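Local atomic coordinates of type C neurotoxin (Clostridium botulinum, PDB entry 3PME), a protein that probably binds nerve-cell membranes through its receptor binding domain, with gangliosides and phosphatidylethanolamine as likely targets, so that the neurotoxin can enter the cell. Residues A25-G31 with D50-L56; S84-I90 with K101-G107; I223-G228 with Y354-I358. Residues are numbered along the deposited sequence.

Interaction 1. Residues A25-G31 with D50-L56; sequences AEVRLEG and DKIIVNL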
loop_
_atom_site.group_PDB
_atom_site.type_symbol
_atom_site.label_atom_id
_atom_site.label_comp_id
_atom_site.label_asym_id
_atom_site.label_seq_id
_atom_site.Cartn_x
_atom_site.Cartn_y
_atom_site.Cartn_z
ATOM N N ALA A 25 -7.610 -5.886 27.518
ATOM C CA ALA A 25 -8.957 -5.474 27.144
ATOM C C ALA A 25 -9.722 -6.681 26.620
ATOM O O ALA A 25 -9.126 -7.606 26.060
ATOM C CB ALA A 25 -8.906 -4.380 26.077
ATOM N N GLU A 26 -11.037 -6.677 26.800
ATOM C CA GLU A 26 -11.869 -7.692 26.174
ATOM C C GLU A 26 -12.058 -7.361 24.698
ATOM O O GLU A 26 -12.414 -6.239 24.351
ATOM C CB GLU A 26 -13.235 -7.783 26.853
ATOM C CG GLU A 26 -14.195 -8.700 26.122
ATOM C CD GLU A 26 -15.619 -8.607 26.640
ATOM O OE1 GLU A 26 -15.868 -7.844 27.600
ATOM O OE2 GLU A 26 -16.492 -9.303 26.076
ATOM N N VAL A 27 -11.821 -8.344 23.837
ATOM C CA VAL A 27 -12.002 -8.169 22.403
ATOM C C VAL A 27 -12.968 -9.233 21.908
ATOM O O VAL A 27 -12.627 -10.415 21.859
ATOM C CB VAL A 27 -10.665 -8.293 21.655
ATOM C CG1 VAL A 27 -10.866 -8.135 20.147
ATOM C CG2 VAL A 27 -9.660 -7.272 22.182
ATOM N N ARG A 28 -14.181 -8.820 21.570
ATOM C CA ARG A 28 -15.184 -9.767 21.105
ATOM C C ARG A 28 -15.537 -9.510 19.653
ATOM O O ARG A 28 -15.794 -8.378 19.260
ATOM C CB ARG A 28 -16.446 -9.691 21.961
ATOM C CG ARG A 28 -17.505 -10.700 21.551
ATOM C CD ARG A 28 -18.705 -10.682 22.486
ATOM N NE ARG A 28 -19.592 -9.548 22.236
ATOM C CZ ARG A 28 -19.655 -8.460 22.998
ATOM N NH1 ARG A 28 -18.881 -8.347 24.069
ATOM N NH2 ARG A 28 -20.495 -7.480 22.690
ATOM N N LEU A 29 -15.558 -10.573 18.856
ATOM C CA LEU A 29 -15.894 -10.446 17.447
ATOM C C LEU A 29 -17.312 -10.920 17.164
ATOM O O LEU A 29 -17.677 -12.051 17.494
ATOM C CB LEU A 29 -14.889 -11.201 16.573
ATOM C CG LEU A 29 -13.560 -10.486 16.302
ATOM C CD1 LEU A 29 -12.671 -10.479 17.538
ATOM C CD2 LEU A 29 -12.842 -11.132 15.137
ATOM N N GLU A 30 -18.106 -10.043 16.559
ATOM C CA GLU A 30 -19.457 -10.381 16.135
ATOM C C GLU A 30 -19.503 -10.495 14.620
ATOM O O GLU A 30 -18.698 -9.883 13.917
ATOM C CB GLU A 30 -20.454 -9.327 16.610
ATOM C CG GLU A 30 -20.559 -9.205 18.116
ATOM C CD GLU A 30 -21.714 -8.323 18.538
ATOM O OE1 GLU A 30 -21.939 -8.181 19.761
ATOM O OE2 GLU A 30 -22.396 -7.772 17.646
ATOM N N GLY A 31 -20.445 -11.282 14.113
ATOM C CA GLY A 31 -20.534 -11.497 12.684
ATOM C C GLY A 31 -19.353 -12.305 12.189
ATOM O O GLY A 31 -18.809 -13.137 12.913
ATOM N N ASP A 50 -20.600 -7.409 10.600
ATOM C CA ASP A 50 -19.239 -7.643 11.067
ATOM C C ASP A 50 -18.857 -6.568 12.082
ATOM O O ASP A 50 -18.791 -5.396 11.735
ATOM C CB ASP A 50 -18.253 -7.585 9.895
ATOM C CG ASP A 50 -18.606 -8.543 8.774
ATOM O OD1 ASP A 50 -19.459 -9.436 8.987
ATOM O OD2 ASP A 50 -18.014 -8.402 7.678
ATOM N N LYS A 51 -18.602 -6.958 13.329
ATOM C CA LYS A 51 -18.176 -5.991 14.344
ATOM C C LYS A 51 -17.108 -6.544 15.270
ATOM O O LYS A 51 -17.123 -7.720 15.622
ATOM C CB LYS A 51 -19.353 -5.547 15.209
ATOM C CG LYS A 51 -20.474 -4.855 14.471
ATOM C CD LYS A 51 -21.473 -4.290 15.464
ATOM C CE LYS A 51 -22.658 -3.668 14.753
ATOM N NZ LYS A 51 -22.204 -2.659 13.760
ATOM N N ILE A 52 -16.182 -5.686 15.675
ATOM C CA ILE A 52 -15.280 -6.024 16.759
ATOM C C ILE A 52 -15.632 -5.106 17.918
ATOM O O ILE A 52 -15.633 -3.891 17.765
ATOM C CB ILE A 52 -13.818 -5.815 16.374
ATOM C CG1 ILE A 52 -13.457 -6.666 15.153
ATOM C CG2 ILE A 52 -12.913 -6.144 17.560
ATOM C CD1 ILE A 52 -12.022 -6.482 14.684
ATOM N N ILE A 53 -15.966 -5.683 19.065
ATOM C CA ILE A 53 -16.311 -4.882 20.233
ATOM C C ILE A 53 -15.167 -4.966 21.225
ATOM O O ILE A 53 -14.803 -6.055 21.672
ATOM C CB ILE A 53 -17.584 -5.406 20.923
ATOM C CG1 ILE A 53 -18.714 -5.626 19.910
ATOM C CG2 ILE A 53 -17.993 -4.484 22.073
ATOM C CD1 ILE A 53 -18.940 -4.484 18.978
ATOM N N VAL A 54 -14.577 -3.822 21.555
ATOM C CA VAL A 54 -13.478 -3.791 22.512
ATOM C C VAL A 54 -13.925 -3.095 23.790
ATOM O O VAL A 54 -14.382 -1.963 23.746
ATOM C CB VAL A 54 -12.247 -3.063 21.934
ATOM C CG1 VAL A 54 -11.100 -3.049 22.939
ATOM C CG2 VAL A 54 -11.805 -3.716 20.618
ATOM N N ASN A 55 -13.820 -3.787 24.920
ATOM C CA ASN A 55 -14.080 -3.162 26.214
ATOM C C ASN A 55 -12.795 -3.054 27.014
ATOM O O ASN A 55 -12.241 -4.064 27.450
ATOM C CB ASN A 55 -15.110 -3.970 27.004
ATOM C CG ASN A 55 -16.504 -3.831 26.446
ATOM O OD1 ASN A 55 -17.136 -2.789 26.595
ATOM N ND2 ASN A 55 -16.996 -4.883 25.807
ATOM N N LEU A 56 -12.311 -1.831 27.184
ATOM C CA LEU A 56 -11.127 -1.576 27.985
ATOM C C LEU A 56 -11.461 -1.724 29.457
ATOM O O LEU A 56 -12.607 -1.537 29.862
ATOM C CB LEU A 56 -10.620 -0.152 27.749
ATOM C CG LEU A 56 -9.804 0.169 26.493
ATOM C CD1 LEU A 56 -10.473 -0.355 25.242
ATOM C CD2 LEU A 56 -9.591 1.689 26.414
#

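Interaction 2. Residues S84-I90 with K101-G107; sequences SHNEYTI and KLCIRNG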
loop_
_atom_site.group_PDB
_atom_site.type_symbol
_atom_site.label_atom_id
_atom_site.label_comp_id
_atom_site.label_asym_id
_atom_site.label_seq_id
_atom_site.Cartn_x
_atom_site.Cartn_y
_atom_site.Cartn_z
ATOM N N SER A 84 -18.432 6.395 -2.735
ATOM C CA SER A 84 -19.714 6.753 -2.138
ATOM C C SER A 84 -19.718 8.158 -1.523
ATOM O O SER A 84 -18.783 8.549 -0.821
ATOM C CB SER A 84 -20.100 5.720 -1.083
ATOM O OG SER A 84 -21.332 6.053 -0.480
ATOM N N HIS A 85 -20.787 8.906 -1.778
ATOM C CA HIS A 85 -20.935 10.243 -1.223
ATOM C C HIS A 85 -21.398 10.182 0.225
ATOM O O HIS A 85 -21.369 11.189 0.936
ATOM C CB HIS A 85 -21.957 11.044 -2.037
ATOM C CG HIS A 85 -21.496 11.398 -3.414
ATOM N ND1 HIS A 85 -21.686 10.569 -4.500
ATOM C CD2 HIS A 85 -20.869 12.500 -3.888
ATOM C CE1 HIS A 85 -21.188 11.142 -5.582
ATOM N NE2 HIS A 85 -20.684 12.313 -5.237
ATOM N N ASN A 86 -21.841 9.003 0.649
ATOM C CA ASN A 86 -22.444 8.829 1.968
ATOM C C ASN A 86 -21.426 8.853 3.111
ATOM O O ASN A 86 -20.212 8.825 2.879
ATOM C CB ASN A 86 -23.254 7.531 2.019
ATOM C CG ASN A 86 -24.329 7.467 0.942
ATOM O OD1 ASN A 86 -24.656 8.474 0.312
ATOM N ND2 ASN A 86 -24.874 6.273 0.718
ATOM N N GLU A 87 -21.940 8.918 4.337
ATOM C CA GLU A 87 -21.122 8.888 5.544
ATOM C C GLU A 87 -21.267 7.553 6.261
ATOM O O GLU A 87 -22.379 7.065 6.451
ATOM C CB GLU A 87 -21.535 10.017 6.491
ATOM C CG GLU A 87 -20.874 9.939 7.856
ATOM C CD GLU A 87 -21.340 11.046 8.776
ATOM O OE1 GLU A 87 -20.960 12.211 8.539
ATOM O OE2 GLU A 87 -22.094 10.751 9.728
ATOM N N TYR A 88 -20.141 6.960 6.648
ATOM C CA TYR A 88 -20.139 5.670 7.330
ATOM C C TYR A 88 -19.326 5.788 8.612
ATOM O O TYR A 88 -18.166 6.188 8.569
ATOM C CB TYR A 88 -19.505 4.586 6.443
ATOM C CG TYR A 88 -20.131 4.470 5.063
ATOM C CD1 TYR A 88 -21.120 3.537 4.804
ATOM C CD2 TYR A 88 -19.749 5.325 4.033
ATOM C CE1 TYR A 88 -21.706 3.443 3.546
ATOM C CE2 TYR A 88 -20.328 5.236 2.778
ATOM C CZ TYR A 88 -21.304 4.296 2.544
ATOM O OH TYR A 88 -21.883 4.220 1.294
ATOM N N THR A 89 -19.926 5.451 9.749
ATOM C CA THR A 89 -19.146 5.340 10.974
ATOM C C THR A 89 -18.398 4.014 10.947
ATOM O O THR A 89 -18.999 2.964 10.734
ATOM C CB THR A 89 -20.037 5.427 12.225
ATOM O OG1 THR A 89 -20.642 6.725 12.282
ATOM C CG2 THR A 89 -19.210 5.214 13.487
ATOM N N ILE A 90 -17.085 4.063 11.156
ATOM C CA ILE A 90 -16.250 2.872 11.087
ATOM C C ILE A 90 -15.742 2.428 12.462
ATOM O O ILE A 90 -15.652 1.235 12.747
ATOM C CB ILE A 90 -15.028 3.127 10.185
ATOM C CG1 ILE A 90 -15.486 3.598 8.800
ATOM C CG2 ILE A 90 -14.135 1.892 10.110
ATOM C CD1 ILE A 90 -16.520 2.726 8.190
ATOM N N LYS A 101 -15.150 9.255 17.371
ATOM C CA LYS A 101 -15.422 8.259 16.337
ATOM C C LYS A 101 -14.606 8.548 15.085
ATOM O O LYS A 101 -14.101 9.650 14.888
ATOM C CB LYS A 101 -16.922 8.198 16.002
ATOM C CG LYS A 101 -17.498 9.481 15.419
ATOM C CD LYS A 101 -18.956 9.289 14.996
ATOM C CE LYS A 101 -19.576 10.619 14.598
ATOM N NZ LYS A 101 -21.025 10.488 14.283
ATOM N N LEU A 102 -14.448 7.520 14.260
ATOM C CA LEU A 102 -13.841 7.655 12.944
ATOM C C LEU A 102 -14.889 7.318 11.904
ATOM O O LEU A 102 -15.558 6.281 11.997
ATOM C CB LEU A 102 -12.670 6.696 12.785
ATOM C CG LEU A 102 -11.941 6.760 11.434
ATOM C CD1 LEU A 102 -11.099 8.027 11.342
ATOM C CD2 LEU A 102 -11.074 5.521 11.249
ATOM N N CYS A 103 -15.032 8.193 10.913
ATOM C CA CYS A 103 -15.964 7.969 9.805
ATOM C C CYS A 103 -15.262 8.051 8.463
ATOM O O CYS A 103 -14.163 8.595 8.346
ATOM C CB CYS A 103 -17.077 9.015 9.809
ATOM S SG CYS A 103 -17.953 9.177 11.360
ATOM N N ILE A 104 -15.925 7.511 7.445
ATOM C CA ILE A 104 -15.560 7.716 6.053
ATOM C C ILE A 104 -16.719 8.463 5.423
ATOM O O ILE A 104 -17.877 8.114 5.627
ATOM C CB ILE A 104 -15.387 6.367 5.323
ATOM C CG1 ILE A 104 -14.196 5.609 5.897
ATOM C CG2 ILE A 104 -15.248 6.566 3.816
ATOM C CD1 ILE A 104 -12.907 6.265 5.623
ATOM N N ARG A 105 -16.421 9.514 4.676
ATOM C CA ARG A 105 -17.485 10.253 4.027
ATOM C C ARG A 105 -16.992 10.858 2.729
ATOM O O ARG A 105 -16.047 11.645 2.719
ATOM C CB ARG A 105 -18.030 11.350 4.941
ATOM C CG ARG A 105 -19.059 12.224 4.257
ATOM C CD ARG A 105 -19.657 13.252 5.217
ATOM N NE ARG A 105 -18.642 13.941 6.008
ATOM C CZ ARG A 105 -17.854 14.902 5.539
ATOM N NH1 ARG A 105 -17.947 15.285 4.270
ATOM N NH2 ARG A 105 -16.962 15.475 6.334
ATOM N N ASN A 106 -17.635 10.466 1.633
ATOM C CA ASN A 106 -17.317 11.018 0.323
ATOM C C ASN A 106 -15.812 11.040 0.045
ATOM O O ASN A 106 -15.262 12.066 -0.354
ATOM C CB ASN A 106 -17.901 12.435 0.208
ATOM C CG ASN A 106 -17.918 12.942 -1.222
ATOM O OD1 ASN A 106 -17.923 12.156 -2.167
ATOM N ND2 ASN A 106 -17.930 14.260 -1.387
ATOM N N GLY A 107 -15.137 9.918 0.270
ATOM C CA GLY A 107 -13.729 9.825 -0.069
ATOM C C GLY A 107 -12.801 10.556 0.888
ATOM O O GLY A 107 -11.651 10.812 0.571
HETATM O O HOH W 1 -16.822 7.678 0.895
HETATM O O HOH W 2 -21.072 9.381 11.743
#

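Interaction 3. Residues I223-G228 with Y354-I358; sequences IKDYWG and YCSQI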
loop_
_atom_site.group_PDB
_atom_site.type_symbol
_atom_site.label_atom_id
_atom_site.label_comp_id
_atom_site.label_asym_id
_atom_site.label_seq_id
_atom_site.Cartn_x
_atom_site.Cartn_y
_atom_site.Cartn_z
ATOM N N ILE A 223 8.826 -6.070 -0.225
ATOM C CA ILE A 223 8.445 -5.272 -1.381
ATOM C C ILE A 223 6.927 -5.219 -1.409
ATOM O O ILE A 223 6.270 -6.180 -1.016
ATOM C CB ILE A 223 8.950 -5.891 -2.702
ATOM C CG1 ILE A 223 10.448 -6.193 -2.622
ATOM C CG2 ILE A 223 8.637 -4.968 -3.868
ATOM C CD1 ILE A 223 11.340 -4.967 -2.506
ATOM N N LYS A 224 6.360 -4.102 -1.860
ATOM C CA LYS A 224 4.904 -3.967 -1.869
ATOM C C LYS A 224 4.305 -3.956 -3.267
ATOM O O LYS A 224 4.951 -3.553 -4.234
ATOM C CB LYS A 224 4.490 -2.670 -1.168
ATOM C CG LYS A 224 5.087 -2.504 0.214
ATOM C CD LYS A 224 4.773 -3.683 1.120
ATOM C CE LYS A 224 5.101 -3.321 2.577
ATOM N NZ LYS A 224 6.527 -2.877 2.721
ATOM N N ASP A 225 3.060 -4.406 -3.372
ATOM C CA ASP A 225 2.307 -4.186 -4.605
ATOM C C ASP A 225 1.734 -2.765 -4.622
ATOM O O ASP A 225 1.966 -1.965 -3.696
ATOM C CB ASP A 225 1.244 -5.287 -4.859
ATOM C CG ASP A 225 0.048 -5.226 -3.904
ATOM O OD1 ASP A 225 -0.160 -4.208 -3.201
ATOM O OD2 ASP A 225 -0.717 -6.213 -3.865
ATOM N N TYR A 226 0.997 -2.449 -5.678
ATOM C CA TYR A 226 0.458 -1.119 -5.928
ATOM C C TYR A 226 -0.390 -0.621 -4.765
ATOM O O TYR A 226 -0.417 0.581 -4.475
ATOM C CB TYR A 226 -0.385 -1.195 -7.203
ATOM C CG TYR A 226 -1.024 0.094 -7.642
ATOM C CD1 TYR A 226 -0.291 1.055 -8.326
ATOM C CD2 TYR A 226 -2.367 0.341 -7.388
ATOM C CE1 TYR A 226 -0.875 2.245 -8.731
ATOM C CE2 TYR A 226 -2.961 1.509 -7.809
ATOM C CZ TYR A 226 -2.210 2.462 -8.470
ATOM O OH TYR A 226 -2.799 3.640 -8.865
ATOM N N TRP A 227 -1.077 -1.539 -4.100
ATOM C CA TRP A 227 -2.010 -1.193 -3.025
ATOM C C TRP A 227 -1.332 -1.112 -1.662
ATOM O O TRP A 227 -1.980 -0.781 -0.669
ATOM C CB TRP A 227 -3.092 -2.277 -2.930
ATOM C CG TRP A 227 -3.640 -2.649 -4.268
ATOM C CD1 TRP A 227 -3.430 -3.821 -4.947
ATOM C CD2 TRP A 227 -4.464 -1.839 -5.106
ATOM N NE1 TRP A 227 -4.081 -3.784 -6.155
ATOM C CE2 TRP A 227 -4.728 -2.582 -6.277
ATOM C CE3 TRP A 227 -4.997 -0.549 -4.985
ATOM C CZ2 TRP A 227 -5.510 -2.077 -7.313
ATOM C CZ3 TRP A 227 -5.780 -0.050 -6.014
ATOM C CH2 TRP A 227 -6.026 -0.815 -7.167
ATOM N N GLY A 228 -0.050 -1.451 -1.597
ATOM C CA GLY A 228 0.640 -1.554 -0.317
ATOM C C GLY A 228 0.600 -2.915 0.375
ATOM O O GLY A 228 1.036 -3.051 1.517
ATOM N N TYR A 354 5.237 2.647 -2.364
ATOM C CA TYR A 354 4.920 1.320 -2.891
ATOM C C TYR A 354 5.474 1.156 -4.300
ATOM O O TYR A 354 4.792 0.655 -5.203
ATOM C CB TYR A 354 3.407 1.085 -2.845
ATOM C CG TYR A 354 2.814 1.216 -1.449
ATOM C CD1 TYR A 354 3.547 0.858 -0.318
ATOM C CD2 TYR A 354 1.517 1.684 -1.270
ATOM C CE1 TYR A 354 2.996 0.969 0.964
ATOM C CE2 TYR A 354 0.958 1.799 0.004
ATOM C CZ TYR A 354 1.701 1.435 1.115
ATOM O OH TYR A 354 1.152 1.543 2.381
ATOM N N CYS A 355 6.716 1.601 -4.461
ATOM C CA CYS A 355 7.472 1.488 -5.708
ATOM C C CYS A 355 8.707 0.670 -5.391
ATOM O O CYS A 355 9.126 0.596 -4.231
ATOM C CB CYS A 355 7.952 2.872 -6.165
ATOM S SG CYS A 355 6.674 4.002 -6.707
ATOM N N SER A 356 9.310 0.076 -6.413
ATOM C CA SER A 356 10.604 -0.567 -6.247
ATOM C C SER A 356 11.509 -0.285 -7.446
ATOM O O SER A 356 11.053 0.178 -8.494
ATOM C CB SER A 356 10.442 -2.079 -6.033
ATOM O OG SER A 356 9.608 -2.639 -7.033
ATOM N N GLN A 357 12.799 -0.525 -7.258
ATOM C CA GLN A 357 13.760 -0.496 -8.364
ATOM C C GLN A 357 14.252 -1.905 -8.680
ATOM O O GLN A 357 14.294 -2.773 -7.808
ATOM C CB GLN A 357 14.917 0.451 -8.036
ATOM C CG GLN A 357 14.452 1.903 -7.974
ATOM C CD GLN A 357 15.477 2.855 -7.381
ATOM O OE1 GLN A 357 16.126 2.557 -6.377
ATOM N NE2 GLN A 357 15.607 4.027 -8.001
ATOM N N ILE A 358 14.611 -2.128 -9.933
ATOM C CA ILE A 358 14.964 -3.464 -10.397
ATOM C C ILE A 358 16.318 -3.363 -11.072
ATOM O O ILE A 358 16.544 -2.471 -11.894
ATOM C CB ILE A 358 13.920 -3.996 -11.385
ATOM C CG1 ILE A 358 12.546 -4.091 -10.713
ATOM C CG2 ILE A 358 14.340 -5.368 -11.911
ATOM C CD1 ILE A 358 11.404 -4.203 -11.696
HETATM O O HOH W 3 4.169 -1.914 -6.436
HETATM O O HOH W 4 7.703 -1.555 -2.230
HETATM O O HOH W 5 7.169 -2.043 -5.461
HETATM O O HOH W 6 1.246 -1.067 3.882
#

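Interaction 1. Residues A25-G31 with D50-L56
Arg28 lays its guanidinium over Ile53, its partner across the strands, with Ile53 CB under one face and Ile53 CG1 3.8 Å from Arg28 NH2. Two glutamates of its own strand hold it there. Arg28 NH1 lies 3.3 Å from Glu26 OE2, and Arg28 NH2 lies 3.3 Å from Glu30 OE1. Both are salt bridges with weak hydrogen bonds. Beneath this network the backbones pair antiparallel. Glu26 with Asn55, Arg28 with Ile53 and Glu30 with Lys51 are hydrogen-bonded pairs, each with two N-H...O bonds. The two shortest are Ile53 N to Arg28 O and Glu30 N to Lys51 O, both 2.7 Å. Val27, Leu29, Ile52 and Val54 make the other face apolar. Val27 CG1 meets Ile52 CG2 at 3.9 Å, and Leu29 CG meets Ile52 CG1 at 4.0 Å. Ala25 and Val27 also touch Leu8 and Leu10 of strand 6-13. Strand 26-30 is outermost in a three-stranded antiparallel sheet completed by 178-181, consistent with the concanavalin-like N-terminal part of the receptor binding domain.

Interaction 2. Residues S84-I90 with K101-G107
Four backbone hydrogen bonds join these segments. Tyr88 and Ile104 form the hydrogen-bonded pair: Tyr88 N gives to Ile104 O at 2.7 Å, and Ile104 N gives to Tyr88 O at 2.8 Å. Ile90 N reaches Leu102 O at 2.8 Å. At the other end Asn106 N reaches Asn86 O at 3.3 Å, just before strand 87-90 begins and just after 100-105 ends. Glu87 with Arg105 and Thr89 with Cys103 are non-hydrogen-bonded pairs. Thr89 N turns outward to the carboxylate of Glu185. This is antiparallel pairing within the concanavalin-like N-terminal half of the receptor binding domain, and strand 108-114 also pairs with 100-105. Ile90 CG1 packs on Ile104 CG1 at 3.8 Å, and Ile104 also touches Ile77 of strand 68-77.

Glu87, Thr89, Cys103 and Arg105 lie on one face of the sheet. One water accepts from Lys101 NZ at 2.8 Å, donates to Glu87 OE2 at 2.6 Å and lies 2.7 Å from Thr89 OG1. Glu87 OE1 makes a long salt bridge to Arg105 NE, 3.8 Å, while Arg105 has its stronger partner in Glu110. Before the strand, Ser84 OG accepts from Asn86 N at 3.2 Å, an ST turn, and donates to Tyr88 OH at 2.6 Å. A second water accepts from Gly107 N at 2.9 Å and lies 2.7 Å from Ser84 O.

Interaction 3. Residues I223-G228 with Y354-I358
Tyr354 opens the second segment and makes most of this contact, in the beta-trefoil half of the receptor binding domain. Its ring lies against the type I turn Asp225-Gly228. Gly228 CA sits over the ring face, 3.3 Å from the Tyr354 ring centroid, a CH-pi contact. A side chain on Gly228 would clash with the ring. Lys224 CG meets Tyr354 CD1 at 3.7 Å, while the Lys224 amine turns away to backbone oxygens such as Ile218 O. Tyr354 OH bonds to Trp140 O, so the ring also reaches the N-terminal half. No direct hydrogen bond joins the segments, and waters bridge them instead. One donates to Lys224 O and Tyr354 O, 2.9 Å from each. Cys355 points away, but its carbonyl O receives a water that accepts from Lys224 N. Ser356, near the beginning of the strand that runs on through Ile358, puts its CB 4.0 Å from Ile223 CG2. Another water lies 3.0 Å from Ser356 OG and donates to Lys224 O at 3.0 Å.

Interactions 1 and 2 both lie in the concanavalin-like half, in different sheets. Their centres are 21 Å apart and they do not touch. Both are antiparallel strand pairs with a mainly polar and a mainly hydrophobic face, and both are partly buried. Their charges are arranged differently: interaction 1 has a salt-bridge network along one strand, while interaction 2 links charges across strands through a water and a long salt bridge. Interaction 3 lies in the trefoil half, and its centre is about 8 Å from the centre of the chain. It is buried, joins a turn to residues that lead into a strand, and relies on ring packing and bridging waters in place of backbone pairing.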